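Local coordinates for protein PP1b (Porcine reproductive and respiratory syndrome virus, PDB 6JDR) that probably unwinds RNA and DNA duplexes with 5' to 3' polarity at the cost of ATP, as the zinc-binding helicase piece (nsp10) of the viral replicase polyprotein, at residues Cys10-Pro15 with Asp23-His28; Ala17-Leu22 with His34-Ile39; Ile39-Pro44 with Ser51-Pro56. The protein carries 1 engineered substitution. All blocks are in the same frame, centred on the assembly; numbering follows the deposited sequence.

Contact 1: residues Cys10-Pro15 with Asp23-His28. With ZN (zinc ion), chain C.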
loop_
_atom_site.group_PDB
_atom_site.type_symbol
_atom_site.label_atom_id
_atom_site.label_comp_id
_atom_site.label_asym_id
_atom_site.label_seq_id
_atom_site.Cartn_x
_atom_site.Cartn_y
_atom_site.Cartn_z
ATOM N N CYS A 10 7.839 8.453 24.396
ATOM C CA CYS A 10 7.163 9.756 24.482
ATOM C C CYS A 10 7.920 10.945 23.886
ATOM O O CYS A 10 7.380 12.049 23.831
ATOM C CB CYS A 10 6.862 10.069 25.945
ATOM S SG CYS A 10 8.347 10.365 26.933
ATOM N N GLY A 11 9.163 10.742 23.463
ATOM C CA GLY A 11 9.953 11.814 22.858
ATOM C C GLY A 11 10.610 12.802 23.814
ATOM O O GLY A 11 11.311 13.709 23.369
ATOM N N ALA A 12 10.403 12.639 25.119
ATOM C CA ALA A 12 11.053 13.492 26.116
ATOM C C ALA A 12 12.556 13.197 26.162
ATOM O O ALA A 12 12.989 12.170 25.643
ATOM C CB ALA A 12 10.430 13.261 27.483
ATOM N N PRO A 13 13.360 14.096 26.769
ATOM C CA PRO A 13 14.804 13.841 26.897
ATOM C C PRO A 13 15.115 12.511 27.593
ATOM O O PRO A 13 14.483 12.178 28.599
ATOM C CB PRO A 13 15.294 15.024 27.738
ATOM C CG PRO A 13 14.337 16.120 27.420
ATOM C CD PRO A 13 13.004 15.442 27.257
ATOM N N ALA A 14 16.081 11.770 27.052
ATOM C CA ALA A 14 16.332 10.387 27.466
ATOM C C ALA A 14 17.781 10.166 27.899
ATOM O O ALA A 14 18.641 9.886 27.066
ATOM C CB ALA A 14 15.978 9.438 26.328
ATOM N N PRO A 15 18.057 10.287 29.205
ATOM C CA PRO A 15 19.406 10.003 29.691
ATOM C C PRO A 15 19.715 8.506 29.825
ATOM O O PRO A 15 20.884 8.133 29.871
ATOM C CB PRO A 15 19.452 10.689 31.066
ATOM C CG PRO A 15 18.040 11.005 31.435
ATOM C CD PRO A 15 17.135 10.675 30.285
ATOM N N ASP A 23 15.966 4.101 23.893
ATOM C CA ASP A 23 16.187 5.295 24.719
ATOM C C ASP A 23 14.935 5.611 25.521
ATOM O O ASP A 23 13.834 5.627 24.972
ATOM C CB ASP A 23 16.515 6.513 23.850
ATOM C CG ASP A 23 17.873 6.419 23.196
ATOM O OD1 ASP A 23 18.830 5.965 23.861
ATOM O OD2 ASP A 23 17.988 6.812 22.017
ATOM N N VAL A 24 15.104 5.878 26.813
ATOM C CA VAL A 24 13.973 6.165 27.688
ATOM C C VAL A 24 14.233 7.352 28.610
ATOM O O VAL A 24 15.364 7.600 29.038
ATOM C CB VAL A 24 13.570 4.937 28.540
ATOM C CG1 VAL A 24 12.923 3.872 27.666
ATOM C CG2 VAL A 24 14.765 4.362 29.288
ATOM N N CYS A 25 13.161 8.079 28.903
ATOM C CA CYS A 25 13.192 9.178 29.853
ATOM C C CYS A 25 13.056 8.616 31.261
ATOM O O CYS A 25 12.801 7.422 31.441
ATOM C CB CYS A 25 12.048 10.150 29.562
ATOM S SG CYS A 25 10.407 9.435 29.798
ATOM N N VAL A 26 13.209 9.490 32.248
ATOM C CA VAL A 26 13.193 9.104 33.657
ATOM C C VAL A 26 11.910 8.349 34.012
ATOM O O VAL A 26 11.948 7.341 34.719
ATOM C CB VAL A 26 13.362 10.352 34.565
ATOM C CG1 VAL A 26 13.081 10.026 36.029
ATOM C CG2 VAL A 26 14.765 10.928 34.412
ATOM N N TYR A 27 10.779 8.838 33.517
ATOM C CA TYR A 27 9.493 8.207 33.790
ATOM C C TYR A 27 9.452 6.769 33.264
ATOM O O TYR A 27 9.096 5.848 33.993
ATOM C CB TYR A 27 8.355 9.032 33.179
ATOM C CG TYR A 27 6.984 8.442 33.406
ATOM C CD1 TYR A 27 6.399 8.459 34.669
ATOM C CD2 TYR A 27 6.270 7.863 32.359
ATOM C CE1 TYR A 27 5.142 7.915 34.884
ATOM C CE2 TYR A 27 5.015 7.316 32.564
ATOM C CZ TYR A 27 4.454 7.345 33.826
ATOM O OH TYR A 27 3.208 6.803 34.033
ATOM N N HIS A 28 9.850 6.583 32.009
ATOM C CA HIS A 28 9.737 5.282 31.351
ATOM C C HIS A 28 10.806 4.261 31.735
ATOM O O HIS A 28 10.759 3.122 31.270
ATOM C CB HIS A 28 9.707 5.456 29.834
ATOM C CG HIS A 28 8.395 5.949 29.321
ATOM N ND1 HIS A 28 8.210 7.235 28.870
ATOM C CD2 HIS A 28 7.197 5.329 29.200
ATOM C CE1 HIS A 28 6.956 7.386 28.484
ATOM N NE2 HIS A 28 6.320 6.244 28.674
HETATM ZN ZN ZN C . 9.357 8.712 27.879
HETATM O O HOH W 1 19.806 7.392 26.178
#
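C10, C25 and H28 close on one zinc ion from both segments. C10 SG sits 2.2 Å from the zinc, C25 SG 2.3 Å and H28 ND1 2.1 Å, and C7 supplies the fourth ligand. Soft thiolates and an imidazole nitrogen suit zinc, which draws C10 SG to the edge of the H28 ring. H28 CG is anti to its carbonyl carbon (chi1 -76°), and the bond at ND1 sets the ring; Y9 stacks on it, and NE2 makes a weak hydrogen bond to T61 OG1.

Backbone amides point at both sulfurs: A12 N at C10 SG (3.6 Å, 162° at the hydrogen) and, weakly, H28 N at C25 SG. G11, with its positive phi of 80°, suits the bend between C10 and A12.

A separate polar group surrounds D23. A water lies 2.9 Å from both A14 O and D23 OD1 and links them, and the carboxylate forms salt bridges with R94 and R5.

Two contacts are made to carbonyls: A14 CB lies 3.3 Å from V24 O, and C25 CA directs a CH at P13 O. The apolar contact is A12 CB on C25 CB at 4.1 Å; alanine methyls fit such close approach. The whole is a zinc site of three cysteines and one histidine, with a CxxC pair, C7 and C10, in the zinc-binding domain of this arterivirus helicase.

Contact 2: residues Ala17-Leu22 with His34-Ile39. With ZN (zinc ion), chain B.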
loop_
_atom_site.group_PDB
_atom_site.type_symbol
_atom_site.label_atom_id
_atom_site.label_comp_id
_atom_site.label_asym_id
_atom_site.label_seq_id
_atom_site.Cartn_x
_atom_site.Cartn_y
_atom_site.Cartn_z
ATOM N N ALA A 17 18.648 4.128 28.893
ATOM C CA ALA A 17 18.250 3.245 27.805
ATOM C C ALA A 17 17.990 1.827 28.299
ATOM O O ALA A 17 18.547 1.404 29.312
ATOM C CB ALA A 17 19.320 3.232 26.730
ATOM N N THR A 18 17.143 1.097 27.573
ATOM C CA THR A 18 16.890 -0.312 27.869
ATOM C C THR A 18 18.040 -1.131 27.318
ATOM O O THR A 18 18.752 -0.685 26.415
ATOM C CB THR A 18 15.569 -0.826 27.252
ATOM O OG1 THR A 18 15.670 -0.867 25.821
ATOM C CG2 THR A 18 14.395 0.064 27.662
ATOM N N ALA A 19 18.216 -2.332 27.854
ATOM C CA ALA A 19 19.240 -3.248 27.365
ATOM C C ALA A 19 18.995 -3.647 25.909
ATOM O O ALA A 19 19.930 -4.015 25.203
ATOM C CB ALA A 19 19.300 -4.487 28.246
ATOM N N CYS A 20 17.738 -3.576 25.467
ATOM C CA CYS A 20 17.381 -3.898 24.084
ATOM C C CYS A 20 17.461 -2.693 23.128
ATOM O O CYS A 20 16.974 -2.766 21.999
ATOM C CB CYS A 20 15.982 -4.523 24.040
ATOM S SG CYS A 20 14.643 -3.364 24.369
ATOM N N GLY A 21 18.064 -1.593 23.575
ATOM C CA GLY A 21 18.414 -0.481 22.685
ATOM C C GLY A 21 17.427 0.672 22.596
ATOM O O GLY A 21 17.580 1.547 21.744
ATOM N N LEU A 22 16.428 0.694 23.474
ATOM C CA LEU A 22 15.422 1.759 23.474
ATOM C C LEU A 22 15.829 2.885 24.425
ATOM O O LEU A 22 16.019 2.645 25.618
ATOM C CB LEU A 22 14.058 1.197 23.890
ATOM C CG LEU A 22 12.847 2.110 23.672
ATOM C CD1 LEU A 22 12.515 2.246 22.195
ATOM C CD2 LEU A 22 11.646 1.580 24.435
ATOM N N HIS A 34 10.255 -5.792 29.567
ATOM C CA HIS A 34 10.930 -6.637 28.576
ATOM C C HIS A 34 12.363 -7.010 28.959
ATOM O O HIS A 34 12.785 -8.149 28.769
ATOM C CB HIS A 34 10.922 -5.916 27.224
ATOM C CG HIS A 34 11.663 -6.633 26.144
ATOM N ND1 HIS A 34 12.825 -6.143 25.592
ATOM C CD2 HIS A 34 11.405 -7.795 25.503
ATOM C CE1 HIS A 34 13.259 -6.974 24.664
ATOM N NE2 HIS A 34 12.416 -7.988 24.591
ATOM N N CYS A 35 13.108 -6.049 29.491
ATOM C CA CYS A 35 14.521 -6.264 29.807
ATOM C C CYS A 35 15.011 -5.199 30.790
ATOM O O CYS A 35 14.311 -4.215 31.031
ATOM C CB CYS A 35 15.356 -6.248 28.521
ATOM S SG CYS A 35 15.412 -4.652 27.684
ATOM N N PRO A 36 16.207 -5.397 31.372
ATOM C CA PRO A 36 16.703 -4.449 32.368
ATOM C C PRO A 36 16.886 -3.016 31.864
ATOM O O PRO A 36 17.264 -2.796 30.706
ATOM C CB PRO A 36 18.063 -5.036 32.764
ATOM C CG PRO A 36 17.946 -6.487 32.487
ATOM C CD PRO A 36 17.087 -6.577 31.262
ATOM N N VAL A 37 16.615 -2.061 32.748
ATOM C CA VAL A 37 16.922 -0.659 32.509
ATOM C C VAL A 37 17.811 -0.168 33.648
ATOM O O VAL A 37 17.339 0.041 34.765
ATOM C CB VAL A 37 15.641 0.196 32.442
ATOM C CG1 VAL A 37 15.982 1.640 32.097
ATOM C CG2 VAL A 37 14.668 -0.390 31.429
ATOM N N ILE A 38 19.102 0.002 33.368
ATOM C CA ILE A 38 20.048 0.451 34.386
ATOM C C ILE A 38 19.766 1.916 34.710
ATOM O O ILE A 38 19.839 2.774 33.833
ATOM C CB ILE A 38 21.519 0.307 33.935
ATOM C CG1 ILE A 38 21.828 -1.132 33.479
ATOM C CG2 ILE A 38 22.464 0.731 35.054
ATOM C CD1 ILE A 38 21.416 -2.208 34.463
ATOM N N ILE A 39 19.432 2.190 35.968
ATOM C CA ILE A 39 19.116 3.549 36.395
ATOM C C ILE A 39 20.233 4.151 37.260
ATOM O O ILE A 39 21.264 3.519 37.493
ATOM C CB ILE A 39 17.740 3.625 37.105
ATOM C CG1 ILE A 39 17.686 2.734 38.348
ATOM C CG2 ILE A 39 16.636 3.240 36.135
ATOM C CD1 ILE A 39 16.528 3.071 39.262
HETATM ZN ZN ZN B . 13.714 -4.276 26.243
HETATM O O HOH W 2 20.402 3.097 31.195
HETATM O O HOH W 3 20.048 -0.665 30.395
#
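H34 and C35 meet C20 around a zinc ion of the arterivirus zinc-binding domain, in a site of two cysteines and two histidines that H32 completes. H34 leads the second segment: its CG is anti to the backbone N (chi1 176°), and ND1 binds the metal at 2.2 Å. C20 SG lies at the edge of this ring, near its plane, while NE2 is hydrogen-bonded to V71 O, so both nitrogens are used. C35 follows, its SG 2.3 Å from the zinc and 3.4 Å from C20 N, an amide of the type I turn from T18 to G21. Glycine fits the turn's last place, where phi is 95°.

P36 has no amide hydrogen to give but offers its carbonyl to the turn: A19 N donates to P36 O, 3.0 Å away, with the donor almost exactly on the line of the C=O bond (178°). Its CD rests 4.3 Å from the compact A19 CB. V37 then turns CG2 onto T18 CG2 at 3.8 Å, a methyl-to-methyl contact between two beta-branched residues; the threonine's OG1 is meanwhile taken by L22 N. At I38 the backbones part enough for two waters, one of which donates to A17 O at 2.8 Å and accepts from I38 N at 3.2 Å.

Contact 3: residues Ile39-Pro44 with Ser51-Pro56. With ZN (zinc ion), chain D.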
loop_
_atom_site.group_PDB
_atom_site.type_symbol
_atom_site.label_atom_id
_atom_site.label_comp_id
_atom_site.label_asym_id
_atom_site.label_seq_id
_atom_site.Cartn_x
_atom_site.Cartn_y
_atom_site.Cartn_z
ATOM N N ILE A 39 19.432 2.190 35.968
ATOM C CA ILE A 39 19.116 3.549 36.395
ATOM C C ILE A 39 20.233 4.151 37.260
ATOM O O ILE A 39 21.264 3.519 37.493
ATOM C CB ILE A 39 17.740 3.625 37.105
ATOM C CG1 ILE A 39 17.686 2.734 38.348
ATOM C CG2 ILE A 39 16.636 3.240 36.135
ATOM C CD1 ILE A 39 16.528 3.071 39.262
ATOM N N TRP A 40 20.016 5.392 37.685
ATOM C CA TRP A 40 20.975 6.200 38.454
ATOM C C TRP A 40 21.744 5.490 39.575
ATOM O O TRP A 40 22.909 5.794 39.788
ATOM C CB TRP A 40 20.297 7.480 38.996
ATOM C CG TRP A 40 18.939 7.281 39.624
ATOM C CD1 TRP A 40 18.670 7.093 40.945
ATOM C CD2 TRP A 40 17.669 7.270 38.951
ATOM N NE1 TRP A 40 17.316 6.954 41.139
ATOM C CE2 TRP A 40 16.679 7.058 39.932
ATOM C CE3 TRP A 40 17.275 7.407 37.613
ATOM C CZ2 TRP A 40 15.320 6.985 39.621
ATOM C CZ3 TRP A 40 15.923 7.326 37.305
ATOM C CH2 TRP A 40 14.963 7.119 38.304
ATOM N N CYS A 41 21.118 4.547 40.276
ATOM C CA CYS A 41 21.816 3.796 41.333
ATOM C C CYS A 41 22.709 2.662 40.810
ATOM O O CYS A 41 23.316 1.936 41.601
ATOM C CB CYS A 41 20.817 3.232 42.345
ATOM S SG CYS A 41 19.717 1.947 41.699
ATOM N N GLY A 42 22.786 2.501 39.490
ATOM C CA GLY A 42 23.655 1.497 38.879
ATOM C C GLY A 42 23.068 0.095 38.831
ATOM O O GLY A 42 23.768 -0.857 38.494
ATOM N N HIS A 43 21.788 -0.036 39.167
ATOM C CA HIS A 43 21.093 -1.320 39.112
ATOM C C HIS A 43 19.894 -1.204 38.166
ATOM O O HIS A 43 19.523 -0.089 37.771
ATOM C CB HIS A 43 20.618 -1.732 40.508
ATOM C CG HIS A 43 21.713 -1.789 41.529
ATOM N ND1 HIS A 43 21.738 -0.978 42.642
ATOM C CD2 HIS A 43 22.820 -2.564 41.603
ATOM C CE1 HIS A 43 22.815 -1.248 43.358
ATOM N NE2 HIS A 43 23.489 -2.207 42.749
ATOM N N PRO A 44 19.284 -2.349 37.795
ATOM C CA PRO A 44 18.064 -2.287 36.994
ATOM C C PRO A 44 16.881 -1.743 37.787
ATOM O O PRO A 44 16.671 -2.134 38.938
ATOM C CB PRO A 44 17.815 -3.749 36.607
ATOM C CG PRO A 44 19.122 -4.438 36.800
ATOM C CD PRO A 44 19.755 -3.734 37.960
ATOM N N SER A 51 18.171 0.161 47.876
ATOM C CA SER A 51 16.906 0.796 48.249
ATOM C C SER A 51 16.381 1.768 47.186
ATOM O O SER A 51 15.192 2.070 47.161
ATOM C CB SER A 51 17.025 1.495 49.613
ATOM O OG SER A 51 18.128 2.382 49.658
ATOM N N GLU A 52 17.265 2.244 46.310
ATOM C CA GLU A 52 16.876 3.170 45.248
ATOM C C GLU A 52 16.131 2.473 44.101
ATOM O O GLU A 52 15.318 3.101 43.420
ATOM C CB GLU A 52 18.112 3.891 44.699
ATOM C CG GLU A 52 17.803 5.101 43.825
ATOM C CD GLU A 52 17.034 6.186 44.559
ATOM O OE1 GLU A 52 17.402 6.506 45.710
ATOM O OE2 GLU A 52 16.063 6.724 43.981
ATOM N N CYS A 53 16.420 1.187 43.890
ATOM C CA CYS A 53 15.773 0.397 42.840
ATOM C C CYS A 53 14.696 -0.548 43.396
ATOM O O CYS A 53 14.334 -1.536 42.749
ATOM C CB CYS A 53 16.827 -0.395 42.055
ATOM S SG CYS A 53 17.864 -1.488 43.059
ATOM N N GLU A 54 14.190 -0.248 44.595
ATOM C CA GLU A 54 13.111 -1.039 45.205
ATOM C C GLU A 54 11.710 -0.744 44.650
ATOM O O GLU A 54 10.880 -1.655 44.593
ATOM C CB GLU A 54 13.112 -0.891 46.734
ATOM C CG GLU A 54 14.027 -1.885 47.438
ATOM C CD GLU A 54 14.174 -1.619 48.925
ATOM O OE1 GLU A 54 13.275 -0.984 49.519
ATOM O OE2 GLU A 54 15.197 -2.048 49.501
ATOM N N PRO A 55 11.430 0.515 44.254
ATOM C CA PRO A 55 10.123 0.781 43.642
ATOM C C PRO A 55 9.873 -0.130 42.434
ATOM O O PRO A 55 10.720 -0.201 41.545
ATOM C CB PRO A 55 10.223 2.249 43.210
ATOM C CG PRO A 55 11.219 2.844 44.139
ATOM C CD PRO A 55 12.209 1.752 44.441
ATOM N N PRO A 56 8.720 -0.825 42.401
ATOM C CA PRO A 56 8.534 -1.883 41.415
ATOM C C PRO A 56 8.222 -1.360 40.017
ATOM O O PRO A 56 7.792 -0.215 39.862
ATOM C CB PRO A 56 7.341 -2.659 41.971
ATOM C CG PRO A 56 6.526 -1.619 42.657
ATOM C CD PRO A 56 7.492 -0.593 43.187
HETATM ZN ZN ZN D . 19.745 0.207 42.961
#
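The third zinc site of the zinc-binding domain, a cluster of three cysteines and one histidine, joins C41 and H43 to C53, with C50 as the remaining ligand. C41 SG binds the metal at 2.1 Å, H43 ND1 at 2.3 Å and C53 SG at 2.5 Å. C41 lies in a type I turn from I39 to G42, and H43 follows directly; a bond from I39 N to H43 O closes the loop. G42, with a phi of 82°, readily takes the turn's final position. Around the ion C41 CB packs on E52 CB at 3.6 Å, and H43 CB lies 3.8 Å from C53 SG.

Beside the cluster, W40 and E52 are joined by a hydrogen bond. The indole NE1 donates to E52 OE2 (3.1 Å), nearly straight at 172°; the acceptor lies in the ring plane, whereas the donor stands above the carboxylate plane. The glutamate's CG is anti to its backbone N, the bend at chi2 (61°) turns CD toward the indole, and the two side chains cross at about a right angle. I39 reaches over one face of the indole, its CD1 offset toward the rim, and the same methyl lies 4.5 Å from C53 CB.

Both segments are loop, between strand 23-24 and helix 63-67, and I39 also touches T29 and A45 in the surrounding loops.

How the contacts relate
The three contacts lie side by side, and each closes round its own zinc ion. Contacts 1 and 2, with centres 12 Å apart, interleave along the chain, and V24 of contact 1 packs against contact 2: its CG2 meets V37 CG1 and its CG1 meets T18 CG2, each at 4.1 Å. Contact 3 follows in series and shares I39 with contact 2; their centres are 13 Å apart, and I38 CD1 packs on P44 N at 4.0 Å. Contacts 1 and 3, about 16 Å apart between centres, touch where V26 CG1 meets W40 CZ3. All segments lie in the zinc-binding region, while the helicase core family covers a later part of the chain.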